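Side-chain contact in ectonucleotide pyrophosphatase/phosphodiesterase family member 5 (Mus musculus, PDB 5VEO), which probably cleaves phosphodiester bonds in nucleotide substrates as a zinc-dependent ectoenzyme of the nucleotide pyrophosphatase/phosphodiesterase family: residues 141-146 with 170-175. The protein carries 1 engineered substitution. Numbering follows the deposited sequence.
With ZN (zinc ion), chain F; AMP (adenosine monophosphate), chain Q; NAG (2-acetamido-2-deoxy-beta-D-glucopyranose), chain I.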
loop_
_atom_site.group_PDB
_atom_site.type_symbol
_atom_site.label_atom_id
_atom_site.label_comp_id
_atom_site.label_asym_id
_atom_site.label_seq_id
_atom_site.Cartn_x
_atom_site.Cartn_y
_atom_site.Cartn_z
ATOM N N LEU A 141 0.013 -16.977 -6.738
ATOM C CA LEU A 141 0.509 -16.808 -8.098
ATOM C C LEU A 141 1.861 -16.103 -8.098
ATOM O O LEU A 141 2.014 -15.068 -7.438
ATOM C CB LEU A 141 -0.476 -15.998 -8.939
ATOM C CG LEU A 141 -1.948 -16.445 -8.935
ATOM C CD1 LEU A 141 -2.809 -15.537 -9.819
ATOM C CD2 LEU A 141 -2.083 -17.913 -9.358
ATOM N N PRO A 142 2.860 -16.594 -8.826
ATOM C CA PRO A 142 4.053 -15.775 -9.076
ATOM C C PRO A 142 3.663 -14.434 -9.678
ATOM O O PRO A 142 2.828 -14.364 -10.576
ATOM C CB PRO A 142 4.855 -16.629 -10.065
ATOM C CG PRO A 142 4.382 -18.014 -9.803
ATOM C CD PRO A 142 2.916 -17.853 -9.573
ATOM N N TYR A 143 4.237 -13.348 -9.161
ATOM C CA TYR A 143 3.784 -12.038 -9.616
ATOM C C TYR A 143 3.994 -11.888 -11.119
ATOM O O TYR A 143 5.090 -12.128 -11.650
ATOM C CB TYR A 143 4.491 -10.886 -8.898
ATOM C CG TYR A 143 3.902 -9.570 -9.364
ATOM C CD1 TYR A 143 4.542 -8.787 -10.304
ATOM C CD2 TYR A 143 2.642 -9.174 -8.930
ATOM C CE1 TYR A 143 3.986 -7.600 -10.756
ATOM C CE2 TYR A 143 2.067 -7.989 -9.380
ATOM C CZ TYR A 143 2.737 -7.220 -10.325
ATOM O OH TYR A 143 2.169 -6.039 -10.766
ATOM N N ASN A 144 2.940 -11.449 -11.797
ATOM C CA ASN A 144 3.005 -11.218 -13.234
ATOM C C ASN A 144 1.925 -10.201 -13.572
ATOM O O ASN A 144 0.735 -10.527 -13.569
ATOM C CB ASN A 144 2.825 -12.521 -14.005
ATOM C CG ASN A 144 3.056 -12.344 -15.485
ATOM O OD1 ASN A 144 2.734 -11.299 -16.045
ATOM N ND2 ASN A 144 3.620 -13.362 -16.133
ATOM N N GLU A 145 2.351 -8.975 -13.862
ATOM C CA GLU A 145 1.422 -7.882 -14.124
ATOM C C GLU A 145 0.561 -8.124 -15.357
ATOM O O GLU A 145 -0.506 -7.504 -15.490
ATOM C CB GLU A 145 2.230 -6.589 -14.262
ATOM C CG GLU A 145 1.398 -5.359 -14.392
ATOM C CD GLU A 145 2.210 -4.109 -14.157
ATOM O OE1 GLU A 145 3.447 -4.180 -14.317
ATOM O OE2 GLU A 145 1.627 -3.065 -13.784
ATOM N N SER A 146 1.005 -9.004 -16.270
ATOM C CA SER A 146 0.272 -9.285 -17.503
ATOM C C SER A 146 -0.940 -10.177 -17.302
ATOM O O SER A 146 -1.739 -10.318 -18.234
ATOM C CB SER A 146 1.196 -9.947 -18.522
ATOM O OG SER A 146 2.274 -9.082 -18.823
ATOM N N PHE A 170 -6.501 -12.741 -1.003
ATOM C CA PHE A 170 -5.945 -11.427 -1.322
ATOM C C PHE A 170 -5.892 -11.284 -2.831
ATOM O O PHE A 170 -5.335 -12.147 -3.515
ATOM C CB PHE A 170 -4.536 -11.247 -0.750
ATOM C CG PHE A 170 -4.506 -11.221 0.732
ATOM C CD1 PHE A 170 -4.734 -10.028 1.411
ATOM C CD2 PHE A 170 -4.293 -12.381 1.463
ATOM C CE1 PHE A 170 -4.734 -9.983 2.789
ATOM C CE2 PHE A 170 -4.285 -12.341 2.851
ATOM C CZ PHE A 170 -4.519 -11.142 3.515
ATOM N N LEU A 171 -6.456 -10.197 -3.347
ATOM C CA LEU A 171 -6.530 -9.925 -4.777
ATOM C C LEU A 171 -6.000 -8.524 -5.023
ATOM O O LEU A 171 -6.404 -7.588 -4.335
ATOM C CB LEU A 171 -7.975 -10.053 -5.273
ATOM C CG LEU A 171 -8.320 -9.631 -6.688
ATOM C CD1 LEU A 171 -7.575 -10.489 -7.697
ATOM C CD2 LEU A 171 -9.836 -9.682 -6.942
ATOM N N TYR A 172 -5.094 -8.392 -5.983
ATOM C CA TYR A 172 -4.409 -7.140 -6.261
ATOM C C TYR A 172 -4.542 -6.803 -7.741
ATOM O O TYR A 172 -4.436 -7.687 -8.612
ATOM C CB TYR A 172 -2.941 -7.259 -5.850
ATOM C CG TYR A 172 -2.062 -6.100 -6.232
ATOM C CD1 TYR A 172 -2.085 -4.913 -5.512
ATOM C CD2 TYR A 172 -1.224 -6.187 -7.319
ATOM C CE1 TYR A 172 -1.273 -3.851 -5.860
ATOM C CE2 TYR A 172 -0.417 -5.137 -7.681
ATOM C CZ TYR A 172 -0.451 -3.964 -6.957
ATOM O OH TYR A 172 0.358 -2.935 -7.342
ATOM N N TRP A 173 -4.736 -5.511 -8.018
ATOM C CA TRP A 173 -4.775 -4.978 -9.378
ATOM C C TRP A 173 -4.012 -3.658 -9.411
ATOM O O TRP A 173 -4.075 -2.885 -8.449
ATOM C CB TRP A 173 -6.223 -4.791 -9.838
ATOM C CG TRP A 173 -6.415 -4.406 -11.274
ATOM C CD1 TRP A 173 -7.022 -3.273 -11.749
ATOM C CD2 TRP A 173 -6.015 -5.155 -12.425
ATOM N NE1 TRP A 173 -7.035 -3.286 -13.120
ATOM C CE2 TRP A 173 -6.418 -4.426 -13.561
ATOM C CE3 TRP A 173 -5.356 -6.375 -12.602
ATOM C CZ2 TRP A 173 -6.172 -4.868 -14.855
ATOM C CZ3 TRP A 173 -5.125 -6.826 -13.886
ATOM C CH2 TRP A 173 -5.526 -6.070 -15.000
ATOM N N GLU A 174 -3.299 -3.396 -10.526
ATOM C CA GLU A 174 -2.344 -2.288 -10.612
ATOM C C GLU A 174 -2.976 -0.948 -10.983
ATOM O O GLU A 174 -2.280 0.088 -10.937
ATOM C CB GLU A 174 -1.255 -2.623 -11.627
ATOM C CG GLU A 174 -0.381 -3.810 -11.237
ATOM C CD GLU A 174 -0.991 -5.186 -11.508
ATOM O OE1 GLU A 174 -0.382 -6.187 -11.047
ATOM O OE2 GLU A 174 -2.032 -5.271 -12.214
ATOM N N GLU A 175 -4.248 -0.947 -11.371
ATOM C CA GLU A 175 -4.981 0.291 -11.629
ATOM C C GLU A 175 -5.886 0.628 -10.447
ATOM O O GLU A 175 -6.425 -0.284 -9.787
ATOM C CB GLU A 175 -5.810 0.173 -12.906
ATOM C CG GLU A 175 -4.995 0.118 -14.179
ATOM C CD GLU A 175 -4.395 1.462 -14.611
ATOM O OE1 GLU A 175 -4.207 2.371 -13.774
ATOM O OE2 GLU A 175 -4.089 1.584 -15.818
HETATM ZN ZN ZN F . 2.419 -1.333 -12.924
HETATM P P AMP Q . 3.441 1.932 -6.114
HETATM O O1P AMP Q . 4.265 2.250 -4.903
HETATM O O2P AMP Q . 3.657 2.958 -7.233
HETATM O O3P AMP Q . 1.954 1.774 -5.805
HETATM O "O5'" AMP Q . 3.915 0.518 -6.695
HETATM C "C5'" AMP Q . 2.995 -0.254 -7.481
HETATM C "C4'" AMP Q . 3.649 -1.026 -8.593
HETATM O "O4'" AMP Q . 4.315 -2.149 -8.031
HETATM C "C3'" AMP Q . 2.649 -1.607 -9.595
HETATM O "O3'" AMP Q . 2.701 -0.900 -10.814
HETATM C "C2'" AMP Q . 3.099 -3.057 -9.805
HETATM O "O2'" AMP Q . 3.274 -3.436 -11.143
HETATM C "C1'" AMP Q . 4.397 -3.136 -9.028
HETATM N N9 AMP Q . 4.600 -4.417 -8.388
HETATM C C8 AMP Q . 3.861 -4.976 -7.414
HETATM N N7 AMP Q . 4.393 -6.174 -7.068
HETATM C C5 AMP Q . 5.492 -6.346 -7.849
HETATM C C6 AMP Q . 6.536 -7.377 -8.014
HETATM N N6 AMP Q . 6.505 -8.489 -7.258
HETATM N N1 AMP Q . 7.503 -7.175 -8.927
HETATM C C2 AMP Q . 7.563 -6.072 -9.695
HETATM N N3 AMP Q . 6.661 -5.081 -9.605
HETATM C C4 AMP Q . 5.620 -5.191 -8.717
HETATM C C1 NAG I . 3.885 -13.261 -17.541
HETATM C C2 NAG I . 5.168 -13.992 -17.916
HETATM C C3 NAG I . 5.503 -13.702 -19.359
HETATM C C4 NAG I . 4.360 -14.144 -20.258
HETATM C C5 NAG I . 2.991 -13.615 -19.813
HETATM C C6 NAG I . 1.889 -14.397 -20.502
HETATM C C7 NAG I . 7.137 -14.489 -16.530
HETATM C C8 NAG I . 8.224 -13.912 -15.669
HETATM N N2 NAG I . 6.275 -13.611 -17.055
HETATM O O3 NAG I . 6.677 -14.422 -19.719
HETATM O O4 NAG I . 4.605 -13.682 -21.580
HETATM O O5 NAG I . 2.786 -13.731 -18.386
HETATM O O6 NAG I . 0.668 -14.442 -19.777
HETATM O O7 NAG I . 7.047 -15.696 -16.739
HETATM O O HOH W 1 4.679 -0.844 -13.391
HETATM O O HOH W 2 3.928 -1.955 -14.787
HETATM O O HOH W 3 1.843 -1.381 -15.229
#
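Y143 and E174 reach toward each other from opposite directions, and the tyrosine hydroxyl OH gives its hydrogen to E174 OE1 at 2.6 Å. The carboxylate is met on its anti side, with the donor 28° out of its plane. Ring and carboxylate planes stand 65° apart. With CG anti to the backbone N (chi1 -176°), the Y143 ring is carried over the adenine of AMP, whose C5 lies 3.5 Å above one face and offset toward the rim. Tyrosine suits this place because it offers both a flat face for the base and a polar end for the sugar: Y143 OH also accepts a bond from AMP O2' at 2.9 Å. A phenylalanine here would probably leave E174 OE1 and the ribose O2' without this shared partner. E174 is bent at chi2, which brings OE1 back to the tyrosine; a glutamate supplies both this acceptor and the partner for R152, whose salt bridge to the same oxygen probably offsets the carboxylate charge. E145 OE2 lies 3.3 Å from E174 CG, at the bend itself. E145 OE2 binds the zinc ion at 2.1 Å, the side chain, extended beyond CG, being long enough to reach the metal from the loop; D178, AMP O3' and three waters complete the coordination. Y172, from strand 168-173, suits its place by setting a ring edge beside Y143 OH while its own hydroxyl bonds to D22. Base, ribose and zinc are thus gripped by one linked set of side chains, in which E174, itself part of the AMP pocket, probably helps to hold the tyrosine hydroxyl in place for the ribose.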